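Japanin (Rhipicephalus appendiculatus, PDB 4BOE) binds cholesterol in a lipocalin pocket and, as a secreted tick salivary protein, blocks dendritic cell differentiation from monocytes and dampens the host's inflammatory response. Local coordinates at residues A[2-7]-A[72-77]; A[92-97]-A[102-107]. All coordinates share one frame; numbering follows the deposited sequence.

Contact 1: residues A[2-7]-A[72-77]; sequences PSMPAI and PLLRVK
No ring or other flat group enters the contact of Leu-74 with Met-4 and Ala-6, which is made of aliphatic tips and one thioether methyl. The flat group nearby, the Arg-75 guanidinium, has CB of its own-strand neighbour Leu-73 over one face, offset toward the rim, while its NE is held in a salt bridge with Asp-91. The contact belongs to the lipocalin barrel: the N-terminal segment 2-7, which precedes strand 12-18, is laid against the inward-pointing side of strand 73-78. With CG anti to the backbone N (chi1 -178°), Leu-74 reaches out to meet Ala-6, its CD1 lying 3.8 Å from Ala-6 CB and its CD2 4.1 Å from the same methyl carbon. The Met-4 side chain, bent at chi2 and chi3, crosses Leu-74 at a slant. Ala-6 N also points a weak hydrogen bond at Met-4 SD. All three residues are buried, and Ala-6 is part of the cholesterol pocket, its side chain about 4 Å from the sterol at the nearest atoms. Leu-74 lies beside Ala-6 near the end of the sterol tail, and the same CD1 of Leu-74 also meets CE of Met-4, at 4.0 Å.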
ATOM      1  N   PRO A   2      13.213  12.946  -6.125  1.00 42.86           N
ATOM      2  CA  PRO A   2      12.860  11.948  -5.105  1.00 42.99           C
ATOM      3  C   PRO A   2      12.920  10.523  -5.595  1.00 46.40           C
ATOM      4  O   PRO A   2      12.759  10.248  -6.792  1.00 44.63           O
ATOM      5  CB  PRO A   2      11.434  12.338  -4.701  1.00 45.00           C
ATOM      6  CG  PRO A   2      11.388  13.776  -4.908  1.00 49.63           C
ATOM      7  CD  PRO A   2      12.198  14.014  -6.164  1.00 45.15           C
ATOM      8  N   SER A   3      13.168   9.609  -4.658  1.00 43.96           N
ATOM      9  CA  SER A   3      13.274   8.179  -4.969  1.00 43.84           C
ATOM     10  C   SER A   3      11.848   7.537  -4.928  1.00 46.46           C
ATOM     11  O   SER A   3      11.096   7.850  -4.015  1.00 44.70           O
ATOM     12  CB  SER A   3      14.248   7.517  -3.995  1.00 44.83           C
ATOM     13  OG  SER A   3      15.569   7.967  -4.280  1.00 52.81           O
ATOM     14  N   MET A   4      11.477   6.696  -5.945  1.00 42.39           N
ATOM     15  CA  MET A   4      10.147   6.061  -6.027  1.00 41.12           C
ATOM     16  C   MET A   4      10.003   4.993  -4.907  1.00 41.69           C
ATOM     17  O   MET A   4      10.732   4.004  -4.921  1.00 42.50           O
ATOM     18  CB  MET A   4       9.852   5.529  -7.454  1.00 44.45           C
ATOM     19  CG  MET A   4       8.994   4.211  -7.533  1.00 49.61           C
ATOM     20  SD  MET A   4       7.298   4.430  -7.124  1.00 52.53           S
ATOM     21  CE  MET A   4       6.524   3.739  -8.423  1.00 49.72           C
ATOM     22  N   PRO A   5       9.087   5.194  -3.929  1.00 34.97           N
ATOM     23  CA  PRO A   5       8.992   4.288  -2.774  1.00 34.25           C
ATOM     24  C   PRO A   5       8.685   2.783  -3.022  1.00 35.43           C
ATOM     25  O   PRO A   5       9.153   1.941  -2.228  1.00 33.48           O
ATOM     26  CB  PRO A   5       7.904   4.917  -1.917  1.00 35.63           C
ATOM     27  CG  PRO A   5       7.719   6.234  -2.408  1.00 39.96           C
ATOM     28  CD  PRO A   5       8.064   6.248  -3.837  1.00 35.36           C
ATOM     29  N   ALA A   6       7.875   2.466  -4.050  1.00 29.94           N
ATOM     30  CA  ALA A   6       7.489   1.094  -4.395  1.00 29.74           C
ATOM     31  C   ALA A   6       8.672   0.156  -4.654  1.00 34.92           C
ATOM     32  O   ALA A   6       8.635  -1.005  -4.249  1.00 32.97           O
ATOM     33  CB  ALA A   6       6.585   1.103  -5.594  1.00 29.71           C
ATOM     34  N   ILE A   7       9.744   0.671  -5.288  1.00 32.24           N
ATOM     35  CA  ILE A   7      10.960  -0.108  -5.608  1.00 31.58           C
ATOM     36  C   ILE A   7      12.123   0.212  -4.682  1.00 36.95           C
ATOM     37  O   ILE A   7      13.230  -0.284  -4.881  1.00 39.62           O
ATOM     38  CB  ILE A   7      11.312   0.068  -7.100  1.00 34.94           C
ATOM     39  CG1 ILE A   7      11.532   1.577  -7.484  1.00 37.21           C
ATOM     40  CG2 ILE A   7      10.199  -0.536  -7.946  1.00 33.17           C
ATOM     41  CD1 ILE A   7      12.464   1.784  -8.520  1.00 41.86           C
ATOM     42  N   PRO A  72       3.853   6.096 -15.723  1.00 34.68           N
ATOM     43  CA  PRO A  72       2.694   6.403 -14.895  1.00 36.04           C
ATOM     44  C   PRO A  72       2.097   5.126 -14.342  1.00 40.21           C
ATOM     45  O   PRO A  72       1.158   5.210 -13.578  1.00 39.04           O
ATOM     46  CB  PRO A  72       1.736   7.149 -15.847  1.00 37.82           C
ATOM     47  CG  PRO A  72       2.132   6.766 -17.183  1.00 41.22           C
ATOM     48  CD  PRO A  72       3.575   6.339 -17.149  1.00 36.51           C
ATOM     49  N   LEU A  73       2.629   3.948 -14.726  1.00 38.58           N
ATOM     50  CA  LEU A  73       2.147   2.667 -14.253  1.00 38.76           C
ATOM     51  C   LEU A  73       3.116   1.949 -13.351  1.00 38.58           C
ATOM     52  O   LEU A  73       4.306   1.861 -13.642  1.00 37.44           O
ATOM     53  CB  LEU A  73       1.874   1.762 -15.443  1.00 39.76           C
ATOM     54  CG  LEU A  73       0.884   2.268 -16.466  1.00 46.67           C
ATOM     55  CD1 LEU A  73       0.604   1.196 -17.480  1.00 48.60           C
ATOM     56  CD2 LEU A  73      -0.406   2.718 -15.822  1.00 49.58           C
ATOM     57  N   LEU A  74       2.583   1.366 -12.291  1.00 33.68           N
ATOM     58  CA  LEU A  74       3.303   0.434 -11.434  1.00 32.65           C
ATOM     59  C   LEU A  74       2.821  -0.968 -11.870  1.00 34.73           C
ATOM     60  O   LEU A  74       1.621  -1.235 -11.848  1.00 32.43           O
ATOM     61  CB  LEU A  74       2.962   0.657  -9.960  1.00 33.17           C
ATOM     62  CG  LEU A  74       3.676  -0.211  -8.948  1.00 37.35           C
ATOM     63  CD1 LEU A  74       5.183   0.030  -8.998  1.00 39.42           C
ATOM     64  CD2 LEU A  74       3.164   0.059  -7.586  1.00 38.71           C
ATOM     65  N   ARG A  75       3.742  -1.853 -12.230  1.00 34.21           N
ATOM     66  CA  ARG A  75       3.395  -3.239 -12.626  1.00 35.63           C
ATOM     67  C   ARG A  75       3.443  -4.116 -11.365  1.00 34.34           C
ATOM     68  O   ARG A  75       4.398  -4.028 -10.625  1.00 31.11           O
ATOM     69  CB  ARG A  75       4.370  -3.776 -13.696  1.00 38.71           C
ATOM     70  CG  ARG A  75       3.907  -3.580 -15.133  1.00 59.52           C
ATOM     71  CD  ARG A  75       3.795  -2.135 -15.565  1.00 75.32           C
ATOM     72  NE  ARG A  75       2.894  -2.001 -16.718  1.00 90.79           N
ATOM     73  CZ  ARG A  75       3.210  -1.536 -17.929  1.00110.60           C
ATOM     74  NH1 ARG A  75       4.451  -1.128 -18.198  1.00103.01           N
ATOM     75  NH2 ARG A  75       2.287  -1.470 -18.881  1.00 99.97           N
ATOM     76  N   VAL A  76       2.424  -4.939 -11.129  1.00 32.07           N
ATOM     77  CA  VAL A  76       2.352  -5.784  -9.925  1.00 32.40           C
ATOM     78  C   VAL A  76       2.138  -7.237 -10.344  1.00 36.97           C
ATOM     79  O   VAL A  76       1.235  -7.485 -11.113  1.00 37.08           O
ATOM     80  CB  VAL A  76       1.240  -5.285  -8.942  1.00 35.21           C
ATOM     81  CG1 VAL A  76       1.057  -6.236  -7.750  1.00 34.78           C
ATOM     82  CG2 VAL A  76       1.523  -3.858  -8.466  1.00 34.48           C
ATOM     83  N   LYS A  77       3.007  -8.175  -9.897  1.00 33.47           N
ATOM     84  CA  LYS A  77       2.829  -9.624 -10.112  1.00 33.43           C
ATOM     85  C   LYS A  77       2.628 -10.192  -8.709  1.00 34.82           C
ATOM     86  O   LYS A  77       3.575 -10.435  -7.971  1.00 33.33           O
ATOM     87  CB  LYS A  77       4.024 -10.295 -10.822  1.00 35.79           C
ATOM     88  CG  LYS A  77       4.109  -9.962 -12.291  1.00 49.94           C
ATOM     89  CD  LYS A  77       5.112 -10.822 -13.098  1.00 51.16           C
ATOM     90  CE  LYS A  77       6.464 -11.008 -12.469  1.00 62.28           C
ATOM     91  NZ  LYS A  77       7.424 -11.692 -13.385  1.00 73.17           N
TER

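Contact 2: residues A[92-97]-A[102-107]; sequences YFIRTY and LLLSDL. With CLR (cholesterol), chain C.
Arg-95 meets Ser-105 across the antiparallel hairpin of strands 91-98 and 101-106, part of the lipocalin barrel wall. The tight part includes the hydrogen-bonded pair Phe-93 and Ser-105, Phe-93 N to Ser-105 O at 2.9 Å and Ser-105 N to Phe-93 O at 2.8 Å. Farther along, Arg-95 and Thr-96 together face Leu-103 in a beta bulge: Arg-95 N donates to Leu-103 O, and Leu-103 N donates to Thr-96 O. On the buried face Ile-94 lies side by side with Leu-104, CG1 to CD2 4.0 Å, and Leu-102 CD1 touches both Ile-94 CG2 and Tyr-97 CB. Tyr-92 presents a ring edge to Ser-105 O, and its hydroxyl, bonded to Lys-89 N, reaches the sterol with OH 3.8 Å from cholesterol C16.

Helix 128-137 covers part of the other face, Ile-137 touching Arg-95 and Thr-133 touching Leu-103. Arg-95, bent at chi2 (-50°) and chi3 (-69°), folds back over Ser-105, so that NH1 bonds OG at 2.8 Å, nearly straight (166°) and in the guanidinium plane. With an alanine here, Ser-105 OG would probably be left without its guanidinium donor and the packing over Leu-103 would probably be thinner. The loose side lies at the partly exposed Phe-93 and at the exposed, poorly ordered Leu-107, which lays CD1 against the backbone of Tyr-92 and Phe-93. The inner side is thus apolar toward the sterol, which Tyr-92 touches, whereas the other face mixes apolar side chains with a polar bond in which Ser-105 OG accepts from Arg-95 NH1, probably a charged donor to a neutral acceptor.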
ATOM      1  N   TYR A  92      -1.255  -0.501 -11.613  1.00 34.60           N
ATOM      2  CA  TYR A  92      -1.830   0.626 -10.906  1.00 31.93           C
ATOM      3  C   TYR A  92      -1.329   1.902 -11.516  1.00 34.15           C
ATOM      4  O   TYR A  92      -0.206   1.962 -11.987  1.00 31.96           O
ATOM      5  CB  TYR A  92      -1.436   0.602  -9.427  1.00 30.84           C
ATOM      6  CG  TYR A  92      -2.157  -0.469  -8.661  1.00 31.06           C
ATOM      7  CD1 TYR A  92      -3.457  -0.276  -8.219  1.00 31.82           C
ATOM      8  CD2 TYR A  92      -1.578  -1.717  -8.459  1.00 32.37           C
ATOM      9  CE1 TYR A  92      -4.155  -1.284  -7.572  1.00 33.06           C
ATOM     10  CE2 TYR A  92      -2.284  -2.750  -7.839  1.00 32.90           C
ATOM     11  CZ  TYR A  92      -3.564  -2.522  -7.387  1.00 36.32           C
ATOM     12  OH  TYR A  92      -4.245  -3.530  -6.783  1.00 36.65           O
ATOM     13  N   PHE A  93      -2.163   2.930 -11.474  1.00 32.77           N
ATOM     14  CA  PHE A  93      -1.801   4.247 -11.953  0.50 32.06           C
ATOM     15  C   PHE A  93      -1.125   4.980 -10.792  1.00 34.65           C
ATOM     16  O   PHE A  93      -1.659   4.983  -9.681  1.00 34.67           O
ATOM     17  CB  PHE A  93      -3.073   4.959 -12.396  0.50 33.48           C
ATOM     18  CG  PHE A  93      -2.909   6.384 -12.836  0.50 34.47           C
ATOM     19  CD1 PHE A  93      -1.770   6.797 -13.490  0.50 37.19           C
ATOM     20  CD2 PHE A  93      -3.925   7.296 -12.658  0.50 36.65           C
ATOM     21  CE1 PHE A  93      -1.631   8.110 -13.915  0.50 38.31           C
ATOM     22  CE2 PHE A  93      -3.778   8.609 -13.074  0.50 39.93           C
ATOM     23  CZ  PHE A  93      -2.633   9.007 -13.699  0.50 37.46           C
ATOM     24  N   ILE A  94       0.048   5.557 -11.032  1.00 29.65           N
ATOM     25  CA  ILE A  94       0.792   6.323 -10.028  1.00 29.73           C
ATOM     26  C   ILE A  94       0.318   7.771 -10.147  1.00 34.02           C
ATOM     27  O   ILE A  94       0.616   8.445 -11.140  1.00 32.47           O
ATOM     28  CB  ILE A  94       2.332   6.223 -10.233  1.00 32.33           C
ATOM     29  CG1 ILE A  94       2.779   4.752 -10.111  1.00 32.89           C
ATOM     30  CG2 ILE A  94       3.055   7.114  -9.194  1.00 31.16           C
ATOM     31  CD1 ILE A  94       4.112   4.446 -10.786  1.00 36.36           C
ATOM     32  N   ARG A  95      -0.409   8.255  -9.139  1.00 31.72           N
ATOM     33  CA  ARG A  95      -0.926   9.614  -9.174  1.00 31.77           C
ATOM     34  C   ARG A  95       0.202  10.539  -8.855  1.00 36.14           C
ATOM     35  O   ARG A  95       0.516  11.426  -9.642  1.00 35.23           O
ATOM     36  CB  ARG A  95      -2.107   9.818  -8.196  1.00 30.23           C
ATOM     37  CG  ARG A  95      -3.236   8.860  -8.370  1.00 32.68           C
ATOM     38  CD  ARG A  95      -3.692   8.756  -9.791  1.00 41.97           C
ATOM     39  NE  ARG A  95      -4.358   9.965 -10.281  1.00 47.68           N
ATOM     40  CZ  ARG A  95      -5.672  10.157 -10.365  1.00 44.16           C
ATOM     41  NH1 ARG A  95      -6.515   9.239  -9.923  1.00 33.50           N
ATOM     42  NH2 ARG A  95      -6.155  11.292 -10.864  1.00 33.42           N
ATOM     43  N   THR A  96       0.821  10.315  -7.724  1.00 33.76           N
ATOM     44  CA  THR A  96       1.988  11.072  -7.322  1.00 34.24           C
ATOM     45  C   THR A  96       2.778  10.322  -6.255  1.00 33.94           C
ATOM     46  O   THR A  96       2.335   9.316  -5.698  1.00 31.02           O
ATOM     47  CB  THR A  96       1.611  12.521  -6.912  1.00 39.51           C
ATOM     48  OG1 THR A  96       2.833  13.225  -6.732  1.00 46.08           O
ATOM     49  CG2 THR A  96       0.789  12.580  -5.650  1.00 33.75           C
ATOM     50  N   TYR A  97       3.969  10.802  -6.020  1.00 29.59           N
ATOM     51  CA  TYR A  97       4.849  10.204  -5.029  1.00 28.73           C
ATOM     52  C   TYR A  97       5.917  11.189  -4.628  1.00 33.33           C
ATOM     53  O   TYR A  97       6.137  12.183  -5.292  1.00 35.12           O
ATOM     54  CB  TYR A  97       5.469   8.873  -5.553  1.00 28.78           C
ATOM     55  CG  TYR A  97       6.565   9.014  -6.600  1.00 29.21           C
ATOM     56  CD1 TYR A  97       7.884   9.205  -6.229  1.00 29.36           C
ATOM     57  CD2 TYR A  97       6.270   8.987  -7.961  1.00 30.30           C
ATOM     58  CE1 TYR A  97       8.884   9.357  -7.178  1.00 30.25           C
ATOM     59  CE2 TYR A  97       7.270   9.105  -8.915  1.00 30.52           C
ATOM     60  CZ  TYR A  97       8.573   9.327  -8.517  1.00 36.66           C
ATOM     61  OH  TYR A  97       9.611   9.448  -9.415  1.00 44.46           O
ATOM     62  N   LEU A 102       3.313   7.385  -1.489  1.00 28.81           N
ATOM     63  CA  LEU A 102       2.888   6.925  -2.782  1.00 28.30           C
ATOM     64  C   LEU A 102       1.364   6.897  -2.837  1.00 30.29           C
ATOM     65  O   LEU A 102       0.718   6.379  -1.919  1.00 28.09           O
ATOM     66  CB  LEU A 102       3.487   5.523  -2.999  1.00 27.63           C
ATOM     67  CG  LEU A 102       3.119   4.816  -4.273  1.00 31.35           C
ATOM     68  CD1 LEU A 102       3.630   5.594  -5.518  1.00 31.69           C
ATOM     69  CD2 LEU A 102       3.635   3.400  -4.251  1.00 33.47           C
ATOM     70  N   LEU A 103       0.794   7.443  -3.910  1.00 28.17           N
ATOM     71  CA  LEU A 103      -0.657   7.446  -4.096  1.00 29.47           C
ATOM     72  C   LEU A 103      -0.963   6.711  -5.407  1.00 33.18           C
ATOM     73  O   LEU A 103      -0.554   7.169  -6.471  1.00 32.25           O
ATOM     74  CB  LEU A 103      -1.190   8.894  -4.125  1.00 29.44           C
ATOM     75  CG  LEU A 103      -2.688   9.072  -4.290  1.00 34.07           C
ATOM     76  CD1 LEU A 103      -3.452   8.428  -3.146  1.00 33.72           C
ATOM     77  CD2 LEU A 103      -3.032  10.558  -4.359  1.00 33.36           C
ATOM     78  N   LEU A 104      -1.656   5.563  -5.305  1.00 29.01           N
ATOM     79  CA  LEU A 104      -2.013   4.693  -6.417  1.00 29.33           C
ATOM     80  C   LEU A 104      -3.491   4.695  -6.709  1.00 33.19           C
ATOM     81  O   LEU A 104      -4.279   4.819  -5.790  1.00 32.80           O
ATOM     82  CB  LEU A 104      -1.612   3.239  -6.093  1.00 29.21           C
ATOM     83  CG  LEU A 104      -0.176   2.948  -5.822  1.00 32.51           C
ATOM     84  CD1 LEU A 104      -0.005   1.441  -5.466  1.00 32.80           C
ATOM     85  CD2 LEU A 104       0.694   3.356  -7.006  1.00 32.95           C
ATOM     86  N   SER A 105      -3.868   4.501  -7.974  1.00 31.01           N
ATOM     87  CA  SER A 105      -5.281   4.432  -8.397  1.00 30.85           C
ATOM     88  C   SER A 105      -5.479   3.194  -9.243  1.00 34.77           C
ATOM     89  O   SER A 105      -4.571   2.781  -9.946  1.00 31.44           O
ATOM     90  CB  SER A 105      -5.714   5.636  -9.259  1.00 32.75           C
ATOM     91  OG  SER A 105      -5.915   6.835  -8.542  1.00 41.93           O
ATOM     92  N   ASP A 106      -6.706   2.711  -9.287  1.00 37.30           N
ATOM     93  CA  ASP A 106      -7.079   1.613 -10.170  1.00 41.36           C
ATOM     94  C   ASP A 106      -7.103   2.065 -11.651  1.00 49.10           C
ATOM     95  O   ASP A 106      -7.511   3.181 -11.952  1.00 46.74           O
ATOM     96  CB  ASP A 106      -8.473   1.062  -9.803  1.00 44.60           C
ATOM     97  CG  ASP A 106      -8.670  -0.318 -10.376  1.00 63.66           C
ATOM     98  OD1 ASP A 106      -8.014  -1.252  -9.888  1.00 65.27           O
ATOM     99  OD2 ASP A 106      -9.351  -0.436 -11.415  1.00 76.67           O
ATOM    100  N   LEU A 107      -6.725   1.171 -12.566  1.00 53.00           N
ATOM    101  CA  LEU A 107      -6.690   1.449 -14.012  1.00 56.18           C
ATOM    102  C   LEU A 107      -8.029   1.339 -14.721  1.00 63.46           C
ATOM    103  O   LEU A 107      -8.339   2.210 -15.517  1.00 65.42           O
ATOM    104  CB  LEU A 107      -5.710   0.499 -14.729  1.00 57.38           C
ATOM    105  CG  LEU A 107      -4.570   1.162 -15.474  1.00 63.35           C
ATOM    106  CD1 LEU A 107      -3.528   1.640 -14.511  1.00 64.44           C
ATOM    107  CD2 LEU A 107      -3.957   0.194 -16.486  1.00 65.40           C
TER
HETATM  108  C1  CLR C 575      -6.275  -4.132   2.421  1.00 37.63           C
HETATM  109  C2  CLR C 575      -7.497  -4.095   3.337  1.00 35.84           C
HETATM  110  C3  CLR C 575      -8.098  -2.707   3.402  1.00 33.56           C
HETATM  111  C4  CLR C 575      -8.452  -2.220   2.011  1.00 35.22           C
HETATM  112  C5  CLR C 575      -7.300  -2.333   1.035  1.00 33.45           C
HETATM  113  C6  CLR C 575      -6.965  -1.298   0.275  1.00 31.26           C
HETATM  114  C7  CLR C 575      -5.849  -1.285  -0.721  1.00 31.73           C
HETATM  115  C8  CLR C 575      -5.369  -2.687  -1.076  1.00 33.21           C
HETATM  116  C9  CLR C 575      -5.226  -3.528   0.213  1.00 32.55           C
HETATM  117  C10 CLR C 575      -6.576  -3.681   0.983  1.00 35.80           C
HETATM  118  C11 CLR C 575      -4.526  -4.873  -0.053  1.00 32.72           C
HETATM  119  C12 CLR C 575      -3.221  -4.741  -0.837  1.00 30.28           C
HETATM  120  C13 CLR C 575      -3.395  -3.977  -2.162  1.00 32.40           C
HETATM  121  C14 CLR C 575      -4.027  -2.617  -1.801  1.00 31.50           C
HETATM  122  C15 CLR C 575      -3.914  -1.813  -3.103  1.00 32.45           C
HETATM  123  C16 CLR C 575      -2.539  -2.217  -3.633  1.00 30.63           C
HETATM  124  C17 CLR C 575      -2.098  -3.469  -2.834  1.00 32.23           C
HETATM  125  C18 CLR C 575      -4.254  -4.797  -3.147  1.00 35.00           C
HETATM  126  C19 CLR C 575      -7.517  -4.710   0.318  1.00 36.02           C
HETATM  127  C20 CLR C 575      -1.245  -4.438  -3.674  1.00 32.42           C
HETATM  128  C21 CLR C 575      -0.783  -5.670  -2.884  1.00 34.01           C
HETATM  129  C22 CLR C 575      -0.042  -3.712  -4.302  1.00 31.31           C
HETATM  130  C23 CLR C 575       0.793  -2.808  -3.362  1.00 29.89           C
HETATM  131  C24 CLR C 575       1.948  -2.171  -4.073  1.00 29.65           C
HETATM  132  C25 CLR C 575       2.762  -1.086  -3.402  1.00 35.30           C
HETATM  133  C26 CLR C 575       2.406  -0.567  -2.032  1.00 34.58           C
HETATM  134  C27 CLR C 575       4.247  -1.108  -3.659  1.00 33.74           C
HETATM  135  O1  CLR C 575      -9.304  -2.764   4.176  1.00 34.98           O

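In the fold
From the N terminus, segment 2-7 passes the barrel before strand 12-18 begins, and contact 1 brings it back to strand 73-78, closing a loop of 64 residues that holds strands 12-18, 26-37, 40-49 and 59-66. Contact 2 opens only after that loop has closed: 92-97 and 102-107 are joined by a short hairpin turn, so the two follow in series and neither nests in nor crosses the other. They nevertheless meet, their centres about 9 Å apart, because strands 73-78 and 91-98 are neighbours in the sheet. Pro-72 O probably bonds Ile-94 N, and Met-4 packs on Ile-94, so the N-terminal segment bears on both contacts.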